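Local coordinates for protein Bug27 (Bordetella pertussis, PDB 2QPQ) that probably serves as a periplasmic solute-binding protein of the Bug family, a two-lobed Venus flytrap expected to close around a small ligand, at residues D11-F16 with E44-A49; L69-S74 with N227-L232; V96-Y101 with E276-M281; T140-A145 with V181-S186. All blocks are in the same frame, centred on the assembly; numbering follows the deposited sequence.

Contact 1. Residues D11-F16 with E44-A49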
loop_
_atom_site.group_PDB
_atom_site.type_symbol
_atom_site.label_atom_id
_atom_site.label_comp_id
_atom_site.label_asym_id
_atom_site.label_seq_id
_atom_site.Cartn_x
_atom_site.Cartn_y
_atom_site.Cartn_z
ATOM N N ASP A 11 16.837 13.715 -3.457
ATOM C CA ASP A 11 17.125 12.526 -2.672
ATOM C C ASP A 11 15.754 11.963 -2.320
ATOM O O ASP A 11 15.009 12.581 -1.593
ATOM C CB ASP A 11 17.881 12.945 -1.419
ATOM C CG ASP A 11 18.304 11.761 -0.556
ATOM O OD1 ASP A 11 18.325 10.599 -1.072
ATOM O OD2 ASP A 11 18.644 11.997 0.628
ATOM N N ILE A 12 15.399 10.830 -2.910
ATOM C CA ILE A 12 14.077 10.252 -2.726
ATOM C C ILE A 12 14.307 9.067 -1.797
ATOM O O ILE A 12 15.039 8.129 -2.147
ATOM C CB ILE A 12 13.466 9.790 -4.072
ATOM C CG1 ILE A 12 13.210 10.989 -5.004
ATOM C CG2 ILE A 12 12.167 8.991 -3.874
ATOM C CD1 ILE A 12 12.788 10.536 -6.415
ATOM N N ILE A 13 13.698 9.124 -0.621
ATOM C CA ILE A 13 13.940 8.097 0.403
ATOM C C ILE A 13 12.760 7.165 0.377
ATOM O O ILE A 13 11.612 7.586 0.573
ATOM C CB ILE A 13 14.129 8.711 1.830
ATOM C CG1 ILE A 13 15.280 9.760 1.898
ATOM C CG2 ILE A 13 14.293 7.578 2.864
ATOM C CD1 ILE A 13 16.613 9.260 1.417
ATOM N N VAL A 14 13.020 5.901 0.047
ATOM C CA VAL A 14 11.944 4.922 -0.066
ATOM C C VAL A 14 11.763 4.174 1.264
ATOM O O VAL A 14 12.733 3.691 1.816
ATOM C CB VAL A 14 12.206 3.912 -1.212
ATOM C CG1 VAL A 14 10.951 3.119 -1.476
ATOM C CG2 VAL A 14 12.656 4.634 -2.483
ATOM N N THR A 15 10.516 4.066 1.722
ATOM C CA THR A 15 10.177 3.543 3.058
ATOM C C THR A 15 10.091 2.032 3.045
ATOM O O THR A 15 9.940 1.415 4.083
ATOM C CB THR A 15 8.793 4.063 3.525
ATOM O OG1 THR A 15 7.829 3.873 2.469
ATOM C CG2 THR A 15 8.871 5.543 3.948
ATOM N N PHE A 16 10.194 1.435 1.867
ATOM C CA PHE A 16 10.117 -0.033 1.736
ATOM C C PHE A 16 11.266 -0.561 0.907
ATOM O O PHE A 16 11.894 0.192 0.148
ATOM C CB PHE A 16 8.716 -0.467 1.235
ATOM C CG PHE A 16 7.702 -0.522 2.349
ATOM C CD1 PHE A 16 7.116 0.656 2.835
ATOM C CD2 PHE A 16 7.429 -1.718 3.002
ATOM C CE1 PHE A 16 6.240 0.632 3.923
ATOM C CE2 PHE A 16 6.560 -1.755 4.085
ATOM C CZ PHE A 16 5.963 -0.577 4.545
ATOM N N GLU A 44 16.961 5.994 -2.719
ATOM C CA GLU A 44 17.581 5.122 -1.756
ATOM C C GLU A 44 16.538 4.499 -0.825
ATOM O O GLU A 44 15.541 5.117 -0.503
ATOM C CB GLU A 44 18.696 5.873 -1.016
ATOM C CG GLU A 44 18.248 7.119 -0.349
ATOM C CD GLU A 44 19.360 7.764 0.465
ATOM O OE1 GLU A 44 20.099 7.042 1.194
ATOM O OE2 GLU A 44 19.479 8.993 0.404
ATOM N N ASN A 45 16.725 3.246 -0.454
ATOM C CA ASN A 45 15.779 2.596 0.445
ATOM C C ASN A 45 16.261 2.771 1.864
ATOM O O ASN A 45 17.418 2.502 2.149
ATOM C CB ASN A 45 15.603 1.097 0.120
ATOM C CG ASN A 45 15.192 0.865 -1.313
ATOM O OD1 ASN A 45 13.996 0.815 -1.645
ATOM N ND2 ASN A 45 16.166 0.752 -2.174
ATOM N N ARG A 46 15.365 3.260 2.729
ATOM C CA ARG A 46 15.613 3.324 4.161
ATOM C C ARG A 46 14.415 2.718 4.870
ATOM O O ARG A 46 13.600 3.455 5.426
ATOM C CB ARG A 46 15.841 4.796 4.587
ATOM C CG ARG A 46 16.971 5.482 3.822
ATOM C CD ARG A 46 18.369 5.094 4.373
ATOM N NE ARG A 46 19.263 6.150 3.977
ATOM C CZ ARG A 46 20.015 6.905 4.757
ATOM N NH1 ARG A 46 20.098 6.739 6.070
ATOM N NH2 ARG A 46 20.707 7.841 4.167
ATOM N N PRO A 47 14.264 1.370 4.813
ATOM C CA PRO A 47 13.023 0.720 5.198
ATOM C C PRO A 47 12.825 0.335 6.671
ATOM O O PRO A 47 11.795 -0.192 7.030
ATOM C CB PRO A 47 13.038 -0.521 4.323
ATOM C CG PRO A 47 14.476 -0.863 4.196
ATOM C CD PRO A 47 15.258 0.379 4.341
ATOM N N GLY A 48 13.797 0.631 7.524
ATOM C CA GLY A 48 13.704 0.237 8.939
ATOM C C GLY A 48 12.427 0.669 9.610
ATOM O O GLY A 48 11.932 1.786 9.359
ATOM N N ALA A 49 11.895 -0.238 10.441
ATOM C CA ALA A 49 10.731 -0.017 11.313
ATOM C C ALA A 49 9.533 0.419 10.472
ATOM O O ALA A 49 8.929 1.468 10.729
ATOM C CB ALA A 49 11.038 1.043 12.378
HETATM O O HOH W 1 9.558 -0.927 5.509
#
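The carboxylates of D11 and E44 meet with their planes 36° apart, D11 OD1 lying 2.5 Å from E44 OE2. Above the plane of the E44 group, both over the same face, NE and NH2 of R46 donate to OE1; E44 in turn sits at the edge of the guanidinium and in its plane, a side-on salt bridge with NE 3.0 Å from OE1. At this separation one acid probably holds a proton; R61, paired with D11 OD2, and R46 add positive charge nearby. One face of the F16 ring has a water above its centre, and this water donates to both T15 O and P47 O, linking the loops after the strands. E44 CG stands between its own backbone N and carbonyl carbon (chi1 56°), and the chain lies beside I13, with CG 3.2 Å from I13 CD1. The other branch, I13 CG2, touches R46 CG at 3.5 Å, while V14 and N45 run side by side on the opposite face. Beneath these groups the two strands pair in parallel: E44 N to I12 O, V14 N to E44 O at 2.7 Å and R46 N to V14 O. This is the pairing of a beta-alpha-beta unit. Helix 21-35 covers the V14 face through T22 and A26, helix 52-59 packs on I13 through L57 and V58, and strand 67-72 flanks the other edge of strand 10-14.

Contact 2. Residues L69-S74 with N227-L232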
loop_
_atom_site.group_PDB
_atom_site.type_symbol
_atom_site.label_atom_id
_atom_site.label_comp_id
_atom_site.label_asym_id
_atom_site.label_seq_id
_atom_site.Cartn_x
_atom_site.Cartn_y
_atom_site.Cartn_z
ATOM N N LEU A 69 10.036 11.690 0.489
ATOM C CA LEU A 69 9.788 10.399 1.099
ATOM C C LEU A 69 8.803 9.658 0.222
ATOM O O LEU A 69 7.711 10.154 -0.022
ATOM C CB LEU A 69 9.197 10.581 2.509
ATOM C CG LEU A 69 9.100 9.247 3.264
ATOM C CD1 LEU A 69 10.506 8.725 3.685
ATOM C CD2 LEU A 69 8.175 9.453 4.487
ATOM N N MET A 70 9.209 8.507 -0.303
ATOM C CA MET A 70 8.272 7.668 -1.064
ATOM C C MET A 70 7.514 6.766 -0.092
ATOM O O MET A 70 8.132 5.983 0.614
ATOM C CB MET A 70 8.992 6.794 -2.109
ATOM C CG MET A 70 7.929 6.034 -2.946
ATOM S SD MET A 70 7.405 7.048 -4.379
ATOM C CE MET A 70 5.937 6.187 -4.879
ATOM N N VAL A 71 6.199 6.905 -0.059
ATOM C CA VAL A 71 5.332 6.232 0.920
ATOM C C VAL A 71 4.269 5.368 0.253
ATOM O O VAL A 71 3.863 5.588 -0.904
ATOM C CB VAL A 71 4.625 7.266 1.920
ATOM C CG1 VAL A 71 5.678 7.991 2.778
ATOM C CG2 VAL A 71 3.721 8.351 1.152
ATOM N N ASN A 72 3.760 4.426 1.026
ATOM C CA ASN A 72 2.474 3.857 0.709
ATOM C C ASN A 72 1.569 3.977 1.939
ATOM O O ASN A 72 1.961 4.574 2.947
ATOM C CB ASN A 72 2.612 2.413 0.210
ATOM C CG ASN A 72 3.272 1.501 1.229
ATOM O OD1 ASN A 72 4.375 0.998 1.005
ATOM N ND2 ASN A 72 2.608 1.271 2.322
ATOM N N SER A 73 0.360 3.445 1.844
ATOM C CA SER A 73 -0.619 3.475 2.948
ATOM C C SER A 73 -0.080 3.076 4.324
ATOM O O SER A 73 -0.554 3.595 5.331
ATOM C CB SER A 73 -1.842 2.631 2.583
ATOM O OG SER A 73 -2.533 3.282 1.552
ATOM N N SER A 74 0.919 2.193 4.357
ATOM C CA SER A 74 1.636 1.848 5.587
ATOM C C SER A 74 1.978 3.086 6.407
ATOM O O SER A 74 1.878 3.072 7.624
ATOM C CB SER A 74 2.940 1.096 5.269
ATOM O OG SER A 74 2.707 -0.197 4.681
ATOM N N ASN A 227 -7.890 0.490 -0.308
ATOM C CA ASN A 227 -7.005 0.641 -1.448
ATOM C C ASN A 227 -5.678 1.305 -1.032
ATOM O O ASN A 227 -5.686 2.365 -0.429
ATOM C CB ASN A 227 -7.732 1.462 -2.528
ATOM C CG ASN A 227 -7.358 1.063 -3.940
ATOM O OD1 ASN A 227 -6.389 0.347 -4.177
ATOM N ND2 ASN A 227 -8.091 1.597 -4.902
ATOM N N GLN A 228 -4.552 0.674 -1.351
ATOM C CA GLN A 228 -3.256 1.217 -0.977
ATOM C C GLN A 228 -2.774 2.255 -1.989
ATOM O O GLN A 228 -2.667 1.977 -3.161
ATOM C CB GLN A 228 -2.240 0.096 -0.875
ATOM C CG GLN A 228 -0.791 0.487 -0.565
ATOM C CD GLN A 228 0.023 -0.749 -0.259
ATOM O OE1 GLN A 228 -0.387 -1.548 0.565
ATOM N NE2 GLN A 228 1.125 -0.949 -0.953
ATOM N N TRP A 229 -2.470 3.436 -1.500
ATOM C CA TRP A 229 -1.884 4.524 -2.302
ATOM C C TRP A 229 -0.387 4.513 -2.150
ATOM O O TRP A 229 0.169 3.869 -1.228
ATOM C CB TRP A 229 -2.466 5.899 -1.899
ATOM C CG TRP A 229 -2.704 6.169 -0.405
ATOM C CD1 TRP A 229 -3.923 6.180 0.231
ATOM C CD2 TRP A 229 -1.733 6.555 0.598
ATOM N NE1 TRP A 229 -3.756 6.511 1.550
ATOM C CE2 TRP A 229 -2.435 6.740 1.802
ATOM C CE3 TRP A 229 -0.337 6.720 0.595
ATOM C CZ2 TRP A 229 -1.798 7.124 3.030
ATOM C CZ3 TRP A 229 0.308 7.093 1.838
ATOM C CH2 TRP A 229 -0.449 7.267 3.032
ATOM N N HIS A 230 0.260 5.236 -3.059
ATOM C CA HIS A 230 1.711 5.263 -3.199
ATOM C C HIS A 230 2.014 6.672 -3.658
ATOM O O HIS A 230 1.508 7.114 -4.693
ATOM C CB HIS A 230 2.217 4.300 -4.273
ATOM C CG HIS A 230 1.812 2.875 -4.056
ATOM N ND1 HIS A 230 0.566 2.404 -4.410
ATOM C CD2 HIS A 230 2.487 1.819 -3.537
ATOM C CE1 HIS A 230 0.473 1.126 -4.073
ATOM N NE2 HIS A 230 1.628 0.743 -3.561
ATOM N N GLY A 231 2.832 7.386 -2.899
ATOM C CA GLY A 231 3.115 8.742 -3.290
ATOM C C GLY A 231 4.324 9.270 -2.612
ATOM O O GLY A 231 5.076 8.505 -1.974
ATOM N N LEU A 232 4.511 10.590 -2.790
ATOM C CA LEU A 232 5.673 11.282 -2.318
ATOM C C LEU A 232 5.228 12.384 -1.374
ATOM O O LEU A 232 4.250 13.131 -1.663
ATOM C CB LEU A 232 6.458 11.874 -3.532
ATOM C CG LEU A 232 7.212 10.761 -4.326
ATOM C CD1 LEU A 232 7.559 11.168 -5.744
ATOM C CD2 LEU A 232 8.488 10.319 -3.604
HETATM O O HOH W 2 -5.009 3.337 2.165
#
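M70 and L232 face each other across an antiparallel pair in the mixed sheet of this Venus flytrap, where residues 69-72 run against 227-232 at 171°. From M70 CB, 3.9 Å from L232 CD2, the chain leaves with CG anti to the backbone N (chi1 -175°) and passes G231 O. SD then lies 3.5 Å from L232 CD2, and CE ends over the backbone of H230 and G231. V71 and G231 form the hydrogen-bonded pair: V71 N gives a nearly straight 2.7 Å bond to G231 O, and G231 N returns one to V71 O. On this face V71 CG2 comes to the edge of the W229 ring at CZ3, 3.7 Å away. S73 covers a face of the same indole: its CA stands 3.6 Å from the centre of the six-membered ring, 5° off the normal, a CH-pi contact, while OG lies 3.3 Å above the plane, over the five-membered ring. D285 holds W229 NE1 from outside. On the face of M70, the amides of N72 and Q228 are stacked, and H230 ND1 bonds to A100 O. Q228 is held at both polar atoms, OE1 accepting from Q142 and NE2 bonding to a citrate that probably came from the crystallisation liquor but may mark the ligand pocket. S73 OG closes the pair: it accepts from W229 N at 3.1 Å and donates to a water, 2.6 Å away, which donates to N227 O.

Contact 3. Residues V96-Y101 with E276-M281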
loop_
_atom_site.group_PDB
_atom_site.type_symbol
_atom_site.label_atom_id
_atom_site.label_comp_id
_atom_site.label_asym_id
_atom_site.label_seq_id
_atom_site.Cartn_x
_atom_site.Cartn_y
_atom_site.Cartn_z
ATOM N N VAL A 96 2.872 15.678 -1.738
ATOM C CA VAL A 96 3.160 16.214 -3.073
ATOM C C VAL A 96 2.257 15.585 -4.114
ATOM O O VAL A 96 1.503 16.289 -4.839
ATOM C CB VAL A 96 4.626 15.958 -3.467
ATOM C CG1 VAL A 96 4.873 16.421 -4.919
ATOM C CG2 VAL A 96 5.534 16.729 -2.460
ATOM N N ILE A 97 2.287 14.258 -4.172
ATOM C CA ILE A 97 1.511 13.566 -5.208
ATOM C C ILE A 97 1.272 12.126 -4.837
ATOM O O ILE A 97 2.172 11.475 -4.322
ATOM C CB ILE A 97 2.212 13.649 -6.631
ATOM C CG1 ILE A 97 1.349 13.011 -7.733
ATOM C CG2 ILE A 97 3.648 13.016 -6.611
ATOM C CD1 ILE A 97 1.888 13.343 -9.188
ATOM N N ASN A 98 0.046 11.658 -5.086
ATOM C CA ASN A 98 -0.259 10.230 -5.098
ATOM C C ASN A 98 -0.289 9.745 -6.524
ATOM O O ASN A 98 -1.102 10.247 -7.321
ATOM C CB ASN A 98 -1.617 9.980 -4.453
ATOM C CG ASN A 98 -2.040 8.539 -4.552
ATOM O OD1 ASN A 98 -1.211 7.639 -4.399
ATOM N ND2 ASN A 98 -3.335 8.308 -4.809
ATOM N N VAL A 99 0.582 8.776 -6.842
ATOM C CA VAL A 99 0.803 8.321 -8.229
ATOM C C VAL A 99 0.103 6.990 -8.643
ATOM O O VAL A 99 -0.038 6.688 -9.833
ATOM C CB VAL A 99 2.304 8.260 -8.569
ATOM C CG1 VAL A 99 2.996 9.611 -8.327
ATOM C CG2 VAL A 99 3.027 7.178 -7.739
ATOM N N ALA A 100 -0.334 6.197 -7.673
ATOM C CA ALA A 100 -0.910 4.887 -7.968
ATOM C C ALA A 100 -1.619 4.289 -6.782
ATOM O O ALA A 100 -1.155 4.397 -5.616
ATOM C CB ALA A 100 0.171 3.906 -8.405
ATOM N N TYR A 101 -2.691 3.582 -7.088
ATOM C CA TYR A 101 -3.341 2.722 -6.105
ATOM C C TYR A 101 -3.057 1.285 -6.491
ATOM O O TYR A 101 -2.807 0.982 -7.667
ATOM C CB TYR A 101 -4.835 2.935 -6.124
ATOM C CG TYR A 101 -5.307 4.251 -5.552
ATOM C CD1 TYR A 101 -5.531 4.399 -4.181
ATOM C CD2 TYR A 101 -5.585 5.339 -6.396
ATOM C CE1 TYR A 101 -5.996 5.613 -3.662
ATOM C CE2 TYR A 101 -6.045 6.551 -5.898
ATOM C CZ TYR A 101 -6.248 6.683 -4.529
ATOM O OH TYR A 101 -6.700 7.885 -4.036
ATOM N N GLU A 276 -2.910 19.089 -2.014
ATOM C CA GLU A 276 -4.067 19.218 -1.132
ATOM C C GLU A 276 -4.870 17.931 -0.971
ATOM O O GLU A 276 -5.166 17.512 0.177
ATOM C CB GLU A 276 -4.965 20.372 -1.598
ATOM C CG GLU A 276 -6.192 20.598 -0.719
ATOM C CD GLU A 276 -6.870 21.938 -0.939
ATOM O OE1 GLU A 276 -6.530 22.658 -1.925
ATOM O OE2 GLU A 276 -7.755 22.275 -0.097
ATOM N N VAL A 277 -5.220 17.303 -2.090
ATOM C CA VAL A 277 -6.033 16.100 -2.044
ATOM C C VAL A 277 -5.260 14.974 -1.322
ATOM O O VAL A 277 -5.825 14.247 -0.438
ATOM C CB VAL A 277 -6.423 15.600 -3.452
ATOM C CG1 VAL A 277 -7.082 14.197 -3.347
ATOM C CG2 VAL A 277 -7.384 16.611 -4.134
ATOM N N PHE A 278 -3.982 14.831 -1.679
ATOM C CA PHE A 278 -3.214 13.719 -1.142
ATOM C C PHE A 278 -3.013 13.947 0.374
ATOM O O PHE A 278 -3.116 13.005 1.173
ATOM C CB PHE A 278 -1.869 13.520 -1.925
ATOM C CG PHE A 278 -1.058 12.300 -1.491
ATOM C CD1 PHE A 278 -1.699 11.153 -0.973
ATOM C CD2 PHE A 278 0.318 12.271 -1.655
ATOM C CE1 PHE A 278 -0.967 10.034 -0.599
ATOM C CE2 PHE A 278 1.064 11.145 -1.277
ATOM C CZ PHE A 278 0.405 10.025 -0.740
ATOM N N GLN A 279 -2.718 15.183 0.761
ATOM C CA GLN A 279 -2.584 15.516 2.184
ATOM C C GLN A 279 -3.833 15.151 2.964
ATOM O O GLN A 279 -3.755 14.583 4.070
ATOM C CB GLN A 279 -2.253 17.005 2.420
ATOM C CG GLN A 279 -1.989 17.355 3.918
ATOM C CD GLN A 279 -0.755 16.654 4.440
ATOM O OE1 GLN A 279 0.191 16.468 3.698
ATOM N NE2 GLN A 279 -0.773 16.219 5.691
ATOM N N LYS A 280 -4.996 15.489 2.403
ATOM C CA LYS A 280 -6.241 15.104 3.046
ATOM C C LYS A 280 -6.379 13.574 3.177
ATOM O O LYS A 280 -6.811 13.082 4.224
ATOM C CB LYS A 280 -7.427 15.714 2.300
ATOM C CG LYS A 280 -8.812 15.610 3.011
ATOM C CD LYS A 280 -8.915 16.484 4.258
ATOM C CE LYS A 280 -10.338 16.385 4.872
ATOM N NZ LYS A 280 -10.308 16.659 6.335
ATOM N N MET A 281 -6.023 12.839 2.116
ATOM C CA MET A 281 -6.100 11.373 2.130
ATOM C C MET A 281 -5.196 10.808 3.218
ATOM O O MET A 281 -5.606 9.913 3.947
ATOM C CB MET A 281 -5.637 10.790 0.787
ATOM C CG MET A 281 -6.256 11.388 -0.474
ATOM S SD MET A 281 -5.657 10.602 -1.992
ATOM C CE MET A 281 -5.571 8.870 -1.367
#
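N98 lies over the ring of F278, its CB 3.8 Å from the ring centre and 14° off the normal, a CH-pi contact that plants the helix residue on the strand. The same ring takes I97 O obliquely, 3.3 Å from CE2. Further along the strand Y101 and M281 reach toward each other tip to tip, and M281 CE ends 3.1 Å from Y101 OH; the bend at the last torsion of M281 (chi3 38°) places this methyl. N98 ND2 stands 4.1 Å from the same methyl, the two side chains crossing at about a right angle. Residues 276-281 cross residues 96-101 at 76°. Both anchors, F278 and M281, lie three residues apart on one helical turn. In the second shell the N98 amide is fixed at both ends: ND2 donates to D273 OD2 and OD1 accepts from H230 N, joining this strand to both neighbours. W229 meets the F278 ring edge-to-face and also touches M281. V96 and I97 together face L232 in a classic beta bulge, just before N98. No hydrogen bond joins residues 96-101 to 276-281; just before V96, A95 N donates to Q279 OE1. Within these segments the contact is mainly apolar: ring face, methylene and thioether methyl, while the buried amide of N98 spends its polar atoms within the sheet and offers the helix mainly its CB.

Contact 4. Residues T140-A145 with V181-S186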
loop_
_atom_site.group_PDB
_atom_site.type_symbol
_atom_site.label_atom_id
_atom_site.label_comp_id
_atom_site.label_asym_id
_atom_site.label_seq_id
_atom_site.Cartn_x
_atom_site.Cartn_y
_atom_site.Cartn_z
ATOM N N THR A 140 0.861 -4.123 7.958
ATOM C CA THR A 140 0.720 -3.699 6.549
ATOM C C THR A 140 -0.768 -3.432 6.223
ATOM O O THR A 140 -1.658 -3.906 6.920
ATOM C CB THR A 140 1.247 -4.749 5.524
ATOM O OG1 THR A 140 0.542 -5.998 5.691
ATOM C CG2 THR A 140 2.779 -4.954 5.665
ATOM N N PRO A 141 -1.038 -2.666 5.142
ATOM C CA PRO A 141 -2.401 -2.508 4.693
ATOM C C PRO A 141 -3.054 -3.883 4.397
ATOM O O PRO A 141 -4.268 -4.035 4.541
ATOM C CB PRO A 141 -2.226 -1.715 3.379
ATOM C CG PRO A 141 -0.976 -0.893 3.642
ATOM C CD PRO A 141 -0.092 -1.900 4.312
ATOM N N GLN A 142 -2.246 -4.868 4.025
ATOM C CA GLN A 142 -2.755 -6.232 3.701
ATOM C C GLN A 142 -3.210 -6.906 4.990
ATOM O O GLN A 142 -4.329 -7.423 5.090
ATOM C CB GLN A 142 -1.669 -7.056 2.972
ATOM C CG GLN A 142 -1.473 -6.576 1.535
ATOM C CD GLN A 142 -0.805 -5.196 1.456
ATOM O OE1 GLN A 142 0.100 -4.918 2.208
ATOM N NE2 GLN A 142 -1.295 -4.316 0.550
ATOM N N HIS A 143 -2.353 -6.848 6.004
ATOM C CA HIS A 143 -2.765 -7.253 7.360
ATOM C C HIS A 143 -4.068 -6.544 7.768
ATOM O O HIS A 143 -5.040 -7.182 8.159
ATOM C CB HIS A 143 -1.625 -6.960 8.335
ATOM C CG HIS A 143 -1.949 -7.230 9.773
ATOM N ND1 HIS A 143 -1.135 -6.814 10.810
ATOM C CD2 HIS A 143 -2.996 -7.862 10.346
ATOM C CE1 HIS A 143 -1.669 -7.187 11.957
ATOM N NE2 HIS A 143 -2.796 -7.832 11.701
ATOM N N LEU A 144 -4.107 -5.223 7.656
ATOM C CA LEU A 144 -5.306 -4.501 8.063
ATOM C C LEU A 144 -6.560 -4.828 7.221
ATOM O O LEU A 144 -7.665 -4.799 7.751
ATOM C CB LEU A 144 -5.048 -2.992 8.089
ATOM C CG LEU A 144 -4.075 -2.445 9.151
ATOM C CD1 LEU A 144 -4.304 -0.940 9.333
ATOM C CD2 LEU A 144 -4.124 -3.179 10.469
ATOM N N ALA A 145 -6.387 -5.157 5.933
ATOM C CA ALA A 145 -7.515 -5.591 5.106
ATOM C C ALA A 145 -8.196 -6.838 5.715
ATOM O O ALA A 145 -9.441 -6.905 5.796
ATOM C CB ALA A 145 -7.112 -5.819 3.643
ATOM N N VAL A 181 -3.743 -12.409 2.086
ATOM C CA VAL A 181 -4.056 -11.110 1.536
ATOM C C VAL A 181 -2.762 -10.448 1.077
ATOM O O VAL A 181 -1.851 -10.209 1.869
ATOM C CB VAL A 181 -4.766 -10.279 2.572
ATOM C CG1 VAL A 181 -5.136 -8.911 1.981
ATOM C CG2 VAL A 181 -5.997 -11.093 3.037
ATOM N N VAL A 182 -2.674 -10.183 -0.230
ATOM C CA VAL A 182 -1.462 -9.605 -0.773
ATOM C C VAL A 182 -1.878 -8.505 -1.758
ATOM O O VAL A 182 -3.062 -8.332 -2.047
ATOM C CB VAL A 182 -0.516 -10.692 -1.417
ATOM C CG1 VAL A 182 -0.113 -11.760 -0.362
ATOM C CG2 VAL A 182 -1.185 -11.376 -2.602
ATOM N N THR A 183 -0.922 -7.765 -2.285
ATOM C CA THR A 183 -1.274 -6.766 -3.274
ATOM C C THR A 183 -1.705 -7.483 -4.544
ATOM O O THR A 183 -1.123 -8.532 -4.912
ATOM C CB THR A 183 -0.079 -5.872 -3.616
ATOM O OG1 THR A 183 0.953 -6.681 -4.170
ATOM C CG2 THR A 183 0.431 -5.099 -2.380
ATOM N N ALA A 184 -2.711 -6.917 -5.209
ATOM C CA ALA A 184 -3.102 -7.354 -6.552
ATOM C C ALA A 184 -1.931 -7.503 -7.541
ATOM O O ALA A 184 -1.840 -8.485 -8.276
ATOM C CB ALA A 184 -4.196 -6.436 -7.112
ATOM N N SER A 185 -1.022 -6.549 -7.544
ATOM C CA SER A 185 0.142 -6.561 -8.434
ATOM C C SER A 185 1.050 -7.800 -8.269
ATOM O O SER A 185 1.472 -8.392 -9.279
ATOM C CB SER A 185 0.951 -5.283 -8.221
ATOM O OG SER A 185 1.141 -5.112 -6.821
ATOM N N SER A 186 1.352 -8.177 -7.015
ATOM C CA SER A 186 2.079 -9.432 -6.736
ATOM C C SER A 186 1.336 -10.687 -7.205
ATOM O O SER A 186 1.958 -11.620 -7.724
ATOM C CB SER A 186 2.474 -9.578 -5.248
ATOM O OG SER A 186 1.358 -9.652 -4.358
#
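Q142 and A145 turn the first turn of helix 141-153 onto V181, in a lobe of the Venus flytrap where strand 132-135, this helix and strand 158-161 form a beta-alpha-beta unit and strand 180-183 pairs in parallel with strand 132-135. T140 is the N-cap: its OG1 accepts a nearly straight bond from H143 N, 3.0 Å at 174°. P141 follows and packs on S73 of the other lobe. Q142 carries most of the contact. Its CG is anti to the carbonyl carbon (chi1 -73°); CB lies 3.3 Å from V181 O, CG passes 3.8 Å from V182 CA, and the amide crosses T183, with NE2 3.5 Å from the T183 methyl CG2. That nitrogen also bonds to Q228 OE1 and S104 OG, so the amide is positioned by residues of two other strands, and Q142 borders the bound citrate. H143 starts away from the strand and its ring stacks on H159. One turn on from Q142, A145 sets CB 4.0 Å from V181 CG1, the branch that also lies 3.5 Å from Q142 O. V181 thus packs against the Q142 methylene and carbonyl and the A145 methyl, with no hydrogen bond between the segments; V181 O is buried by the contact and has no partner in the model. At the strand end T183 stands at the N-cap position of helix 184-192. Separately, S186 OG donates to T183 O in the carbonyl plane, on a lone pair, at 2.8 Å.

In the fold
Contacts 1, 2 and 3 belong to one lobe and contact 4 to the other. Contact 2 is almost entirely buried, about 6 Å from the chain centre, and contacts 3 and 4 are buried too; contact 1 is only partly buried and accordingly carries the charged groups. Strands 10-14 (contact 1) and 67-72 (contact 2) are neighbours, I13 O bonding M70 N and T15 OG1 bonding M70 O. Strand 227-235 of contact 2 lies beside strand 93-109 of contact 3. Contacts 1 and 2 are strand pairings built on backbone hydrogen bonds, whereas contacts 3 and 4 pack a helix on a strand without any. Contact 4 meets contact 2 between the lobes, Q142 NE2 reaching Q228 OE1 at 2.9 Å beside the citrate.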